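Local coordinates for 5' nucleotidase family protein (Staphylococcus aureus subsp. aureus, PDB 4Q7F), which belongs to the 5'-nucleotidase family, pairing a calcineurin-like metallophosphoesterase domain that holds manganese and magnesium with a C-terminal domain, at residues Asp58-Tyr62 with Gly272-Leu276; Gln151-Gln155 with Tyr281-Ser285. All coordinates share one frame; numbering follows the deposited sequence.

Contact 1 of 2, residues Asp58-Tyr62 with Gly272-Leu276; sequences DRRQY and GRVVL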
loop_
_atom_site.group_PDB
_atom_site.type_symbol
_atom_site.label_atom_id
_atom_site.label_comp_id
_atom_site.label_asym_id
_atom_site.label_seq_id
_atom_site.Cartn_x
_atom_site.Cartn_y
_atom_site.Cartn_z
ATOM N N ASP A 58 -27.868 2.942 -3.420
ATOM C CA ASP A 58 -28.035 4.059 -2.477
ATOM C C ASP A 58 -28.156 5.473 -3.054
ATOM O O ASP A 58 -28.734 6.360 -2.430
ATOM C CB ASP A 58 -26.803 4.115 -1.568
ATOM C CG ASP A 58 -27.013 5.020 -0.361
ATOM O OD1 ASP A 58 -27.712 4.581 0.560
ATOM O OD2 ASP A 58 -26.448 6.135 -0.297
ATOM N N ARG A 59 -27.541 5.699 -4.208
ATOM C CA ARG A 59 -27.444 7.035 -4.770
ATOM C C ARG A 59 -28.751 7.559 -5.355
ATOM O O ARG A 59 -28.930 8.776 -5.465
ATOM C CB ARG A 59 -26.331 7.079 -5.842
ATOM C CG ARG A 59 -26.682 6.336 -7.118
ATOM C CD ARG A 59 -25.508 6.208 -8.074
ATOM N NE ARG A 59 -24.898 7.496 -8.415
ATOM C CZ ARG A 59 -24.020 7.677 -9.398
ATOM N NH1 ARG A 59 -23.619 6.656 -10.164
ATOM N NH2 ARG A 59 -23.540 8.900 -9.618
ATOM N N ARG A 60 -29.653 6.644 -5.700
ATOM C CA ARG A 60 -30.919 7.003 -6.318
ATOM C C ARG A 60 -31.788 7.962 -5.467
ATOM O O ARG A 60 -32.543 8.731 -6.021
ATOM C CB ARG A 60 -31.682 5.728 -6.682
ATOM C CG ARG A 60 -32.938 5.955 -7.501
ATOM C CD ARG A 60 -33.674 4.642 -7.744
ATOM N NE ARG A 60 -34.980 4.847 -8.378
ATOM C CZ ARG A 60 -36.065 5.273 -7.735
ATOM N NH1 ARG A 60 -37.213 5.425 -8.396
ATOM N NH2 ARG A 60 -36.012 5.577 -6.433
ATOM N N GLN A 61 -31.654 7.928 -4.136
ATOM C CA GLN A 61 -32.444 8.801 -3.258
ATOM C C GLN A 61 -32.034 10.283 -3.303
ATOM O O GLN A 61 -32.810 11.152 -2.914
ATOM C CB GLN A 61 -32.361 8.326 -1.806
ATOM C CG GLN A 61 -30.981 8.435 -1.201
ATOM C CD GLN A 61 -30.906 7.900 0.215
ATOM O OE1 GLN A 61 -31.558 8.411 1.119
ATOM N NE2 GLN A 61 -30.068 6.905 0.423
ATOM N N TYR A 62 -30.823 10.570 -3.762
ATOM C CA TYR A 62 -30.327 11.944 -3.811
ATOM C C TYR A 62 -30.640 12.620 -5.128
ATOM O O TYR A 62 -30.887 11.951 -6.120
ATOM C CB TYR A 62 -28.840 11.942 -3.510
ATOM C CG TYR A 62 -28.570 11.366 -2.145
ATOM C CD1 TYR A 62 -28.893 12.076 -1.009
ATOM C CD2 TYR A 62 -28.034 10.095 -1.992
ATOM C CE1 TYR A 62 -28.667 11.555 0.257
ATOM C CE2 TYR A 62 -27.806 9.559 -0.728
ATOM C CZ TYR A 62 -28.121 10.305 0.390
ATOM O OH TYR A 62 -27.905 9.788 1.637
ATOM N N GLY A 272 -17.317 5.580 1.325
ATOM C CA GLY A 272 -17.526 6.838 2.033
ATOM C C GLY A 272 -18.649 7.586 1.350
ATOM O O GLY A 272 -18.705 7.609 0.119
ATOM N N ARG A 273 -19.556 8.165 2.136
ATOM C CA ARG A 273 -20.665 8.955 1.575
ATOM C C ARG A 273 -20.752 10.266 2.332
ATOM O O ARG A 273 -20.850 10.269 3.555
ATOM C CB ARG A 273 -22.001 8.238 1.668
ATOM C CG ARG A 273 -23.139 8.998 0.990
ATOM C CD ARG A 273 -24.477 8.324 1.207
ATOM N NE ARG A 273 -24.993 8.504 2.573
ATOM C CZ ARG A 273 -25.983 7.792 3.105
ATOM N NH1 ARG A 273 -26.580 6.828 2.415
ATOM N NH2 ARG A 273 -26.402 8.048 4.334
ATOM N N VAL A 274 -20.657 11.371 1.601
ATOM C CA VAL A 274 -20.798 12.684 2.189
ATOM C C VAL A 274 -21.925 13.351 1.446
ATOM O O VAL A 274 -21.901 13.397 0.222
ATOM C CB VAL A 274 -19.515 13.506 2.058
ATOM C CG1 VAL A 274 -19.738 14.924 2.561
ATOM C CG2 VAL A 274 -18.397 12.834 2.849
ATOM N N VAL A 275 -22.917 13.848 2.186
ATOM C CA VAL A 275 -24.055 14.507 1.600
ATOM C C VAL A 275 -24.058 15.973 1.981
ATOM O O VAL A 275 -23.843 16.347 3.151
ATOM C CB VAL A 275 -25.396 13.893 2.069
ATOM C CG1 VAL A 275 -26.573 14.595 1.397
ATOM C CG2 VAL A 275 -25.432 12.400 1.796
ATOM N N LEU A 276 -24.287 16.804 0.978
ATOM C CA LEU A 276 -24.413 18.220 1.192
ATOM C C LEU A 276 -25.846 18.578 0.820
ATOM O O LEU A 276 -26.407 17.976 -0.104
ATOM C CB LEU A 276 -23.436 18.986 0.320
ATOM C CG LEU A 276 -21.949 18.720 0.368
ATOM C CD1 LEU A 276 -21.279 19.805 -0.466
ATOM C CD2 LEU A 276 -21.364 18.696 1.776
#

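Contact 2 of 2, residues Gln151-Gln155 with Tyr281-Ser285; sequences QVGDQ and YENLS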
loop_
_atom_site.group_PDB
_atom_site.type_symbol
_atom_site.label_atom_id
_atom_site.label_comp_id
_atom_site.label_asym_id
_atom_site.label_seq_id
_atom_site.Cartn_x
_atom_site.Cartn_y
_atom_site.Cartn_z
ATOM N N GLN A 151 -21.012 22.862 -11.363
ATOM C CA GLN A 151 -22.105 23.538 -10.665
ATOM C C GLN A 151 -23.114 22.611 -10.004
ATOM O O GLN A 151 -23.415 21.518 -10.492
ATOM C CB GLN A 151 -22.852 24.516 -11.586
ATOM C CG GLN A 151 -22.057 25.768 -11.895
ATOM C CD GLN A 151 -20.771 25.441 -12.611
ATOM O OE1 GLN A 151 -20.779 24.729 -13.615
ATOM N NE2 GLN A 151 -19.654 25.955 -12.101
ATOM N N VAL A 152 -23.611 23.081 -8.871
ATOM C CA VAL A 152 -24.687 22.438 -8.131
ATOM C C VAL A 152 -25.645 23.598 -7.895
ATOM O O VAL A 152 -25.402 24.468 -7.037
ATOM C CB VAL A 152 -24.241 21.863 -6.780
ATOM C CG1 VAL A 152 -25.454 21.282 -6.040
ATOM C CG2 VAL A 152 -23.158 20.821 -6.983
ATOM N N GLY A 153 -26.704 23.639 -8.699
ATOM C CA GLY A 153 -27.637 24.743 -8.638
ATOM C C GLY A 153 -26.861 25.988 -9.023
ATOM O O GLY A 153 -26.118 25.984 -9.991
ATOM N N ASP A 154 -27.004 27.038 -8.230
ATOM C CA ASP A 154 -26.305 28.299 -8.472
ATOM C C ASP A 154 -24.968 28.398 -7.710
ATOM O O ASP A 154 -24.424 29.487 -7.536
ATOM C CB ASP A 154 -27.218 29.487 -8.134
ATOM C CG ASP A 154 -27.757 29.439 -6.709
ATOM O OD1 ASP A 154 -27.445 28.476 -5.970
ATOM O OD2 ASP A 154 -28.502 30.365 -6.329
ATOM N N GLN A 155 -24.468 27.255 -7.245
ATOM C CA GLN A 155 -23.200 27.185 -6.519
ATOM C C GLN A 155 -22.169 26.467 -7.381
ATOM O O GLN A 155 -22.518 25.825 -8.373
ATOM C CB GLN A 155 -23.360 26.395 -5.217
ATOM C CG GLN A 155 -24.395 26.918 -4.231
ATOM C CD GLN A 155 -24.149 28.355 -3.805
ATOM O OE1 GLN A 155 -24.470 29.293 -4.530
ATOM N NE2 GLN A 155 -23.630 28.530 -2.600
ATOM N N TYR A 281 -31.673 30.216 1.723
ATOM C CA TYR A 281 -30.585 31.051 1.167
ATOM C C TYR A 281 -29.905 30.227 0.063
ATOM O O TYR A 281 -29.080 30.740 -0.692
ATOM C CB TYR A 281 -29.518 31.501 2.188
ATOM C CG TYR A 281 -30.040 32.227 3.416
ATOM C CD1 TYR A 281 -30.872 33.337 3.293
ATOM C CD2 TYR A 281 -29.644 31.838 4.702
ATOM C CE1 TYR A 281 -31.341 34.006 4.412
ATOM C CE2 TYR A 281 -30.102 32.504 5.824
ATOM C CZ TYR A 281 -30.948 33.588 5.675
ATOM O OH TYR A 281 -31.403 34.255 6.789
ATOM N N GLU A 282 -30.254 28.938 0.001
ATOM C CA GLU A 282 -29.722 28.007 -0.992
ATOM C C GLU A 282 -28.196 27.877 -0.925
ATOM O O GLU A 282 -27.501 27.910 -1.941
ATOM C CB GLU A 282 -30.228 28.367 -2.395
ATOM C CG GLU A 282 -31.742 28.223 -2.510
ATOM C CD GLU A 282 -32.302 28.670 -3.847
ATOM O OE1 GLU A 282 -33.498 28.409 -4.097
ATOM O OE2 GLU A 282 -31.562 29.283 -4.648
ATOM N N ASN A 283 -27.705 27.726 0.302
ATOM C CA ASN A 283 -26.293 27.534 0.582
ATOM C C ASN A 283 -26.065 26.096 1.016
ATOM O O ASN A 283 -26.659 25.626 1.985
ATOM C CB ASN A 283 -25.840 28.484 1.684
ATOM C CG ASN A 283 -25.982 29.935 1.290
ATOM O OD1 ASN A 283 -25.774 30.298 0.131
ATOM N ND2 ASN A 283 -26.329 30.781 2.255
ATOM N N LEU A 284 -25.204 25.398 0.288
ATOM C CA LEU A 284 -24.876 24.007 0.585
ATOM C C LEU A 284 -24.065 23.872 1.871
ATOM O O LEU A 284 -23.114 24.620 2.091
ATOM C CB LEU A 284 -24.079 23.400 -0.578
ATOM C CG LEU A 284 -24.847 23.126 -1.872
ATOM C CD1 LEU A 284 -23.918 22.886 -3.050
ATOM C CD2 LEU A 284 -25.785 21.942 -1.680
ATOM N N SER A 285 -24.463 22.931 2.721
ATOM C CA SER A 285 -23.733 22.648 3.946
ATOM C C SER A 285 -23.727 21.148 4.123
ATOM O O SER A 285 -24.563 20.436 3.560
ATOM C CB SER A 285 -24.369 23.310 5.168
ATOM O OG SER A 285 -25.561 22.644 5.545
#

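Contact 1 of 2, residues Asp58-Tyr62 with Gly272-Leu276
With chi1 at -175°, R273 carries CG anti to its own backbone nitrogen and then bends at chi3, which presents a guanidinium edge to D58 and a face to Y62. D58 sends its carboxylate to meet it, likewise with CG anti to N (chi1 -167°). NH1 of R273 donates to OD2 of D58 over 2.8 Å in a salt bridge; the N-H...O angle is 158°. That oxygen accepts on its syn lone pair, and the carboxylate and guanidinium are nearly coplanar, so the bond is made edge to edge. OD2 also has the hydroxyl of Y23 as a hydrogen-bond partner; two partners grip this oxygen, which probably limits the rotation of the carboxylate.

Y62 approaches from another direction. Its OH stands over the centre of one guanidinium face, 3.1 Å from CZ of R273, with ring and guanidinium planes steeply inclined. The angles to NE and NH1 of R273 are too poor for hydrogen bonds, leaving a polar contact above the face. The same ring is packed against V275, where CE1 of Y62 lies 3.7 Å from CG2 of V275. Q61 lays CG over one ring face, and its NE2 donates to the carbonyl O of D58 at 3.2 Å, just ahead of the type I turn that Y62 N to R59 O closes.

The contact fastens the end of helix 48-59 onto the alpha/beta sandwich of the calcineurin-like domain: R273 and V275 project from strand 270-278, whose V274 touches strands 242-244 and 259-264 of the second sheet, and Y62 also rests on strand 19-25.

Contact 2 of 2, residues Gln151-Gln155 with Tyr281-Ser285
L284, Q155 and E282 contribute most of the surface buried where a type II' beta turn, V152 to Q155, meets the loop leading into strand 284-293. The turn is the tip of a two-residue beta-hairpin between strands 147-152 and 155-163: V152 N to Q155 O measures 3.0 Å and Q155 N to V152 O 2.9 Å, the paired bonds that close it. G153, with phi 63°, takes the first corner, a conformation that favours glycine.

L284 supplies the apolar part. Its CD1 methyl comes to 3.7 Å from CG1 of V152, close also to CB of the same valine, and the CB of Q155 borders that methyl more loosely at 4.2 Å. The methyl thus packs mainly on V152, the first residue of the turn. In the conformer given, one of two deposited, chi1 of -58° sets CG of Q155 beside its backbone N, 4.0 Å from the carbonyl O of E282; the end of the side chain is less certain. No hydrogen bond joins the two segments, so van der Waals contact carries the association.

E282 meets the turn at its exposed corner. The side chain runs extended beyond CG and crosses that of D154 at about a right angle, their carboxylate planes 69° apart. OE2 of E282 ends 3.7 Å from OD2 of D154, a like-charge approach that solvent probably softens.

Followed from the N terminus, the chain gives the first half of contact 1 (58-62), then that of contact 2 (151-155), before returning to 272-276 and finally 281-285. Contact 1 closes a loop with 209 residues between its segments and contact 2 one with 125; their segments alternate, so the loops cross. The second halves lie on strand 270-278 and at the entrance to strand 284-293, consecutive in the chain and neighbours in one sheet. Contact 1 ties helix 48-59 to that sheet, whereas contact 2 ties the same sheet to the 147-163 hairpin at the edge of the six-stranded sheet. Their centres lie 16 Å apart, yet they touch where CB of L276 comes within 3.7 Å of O of S285.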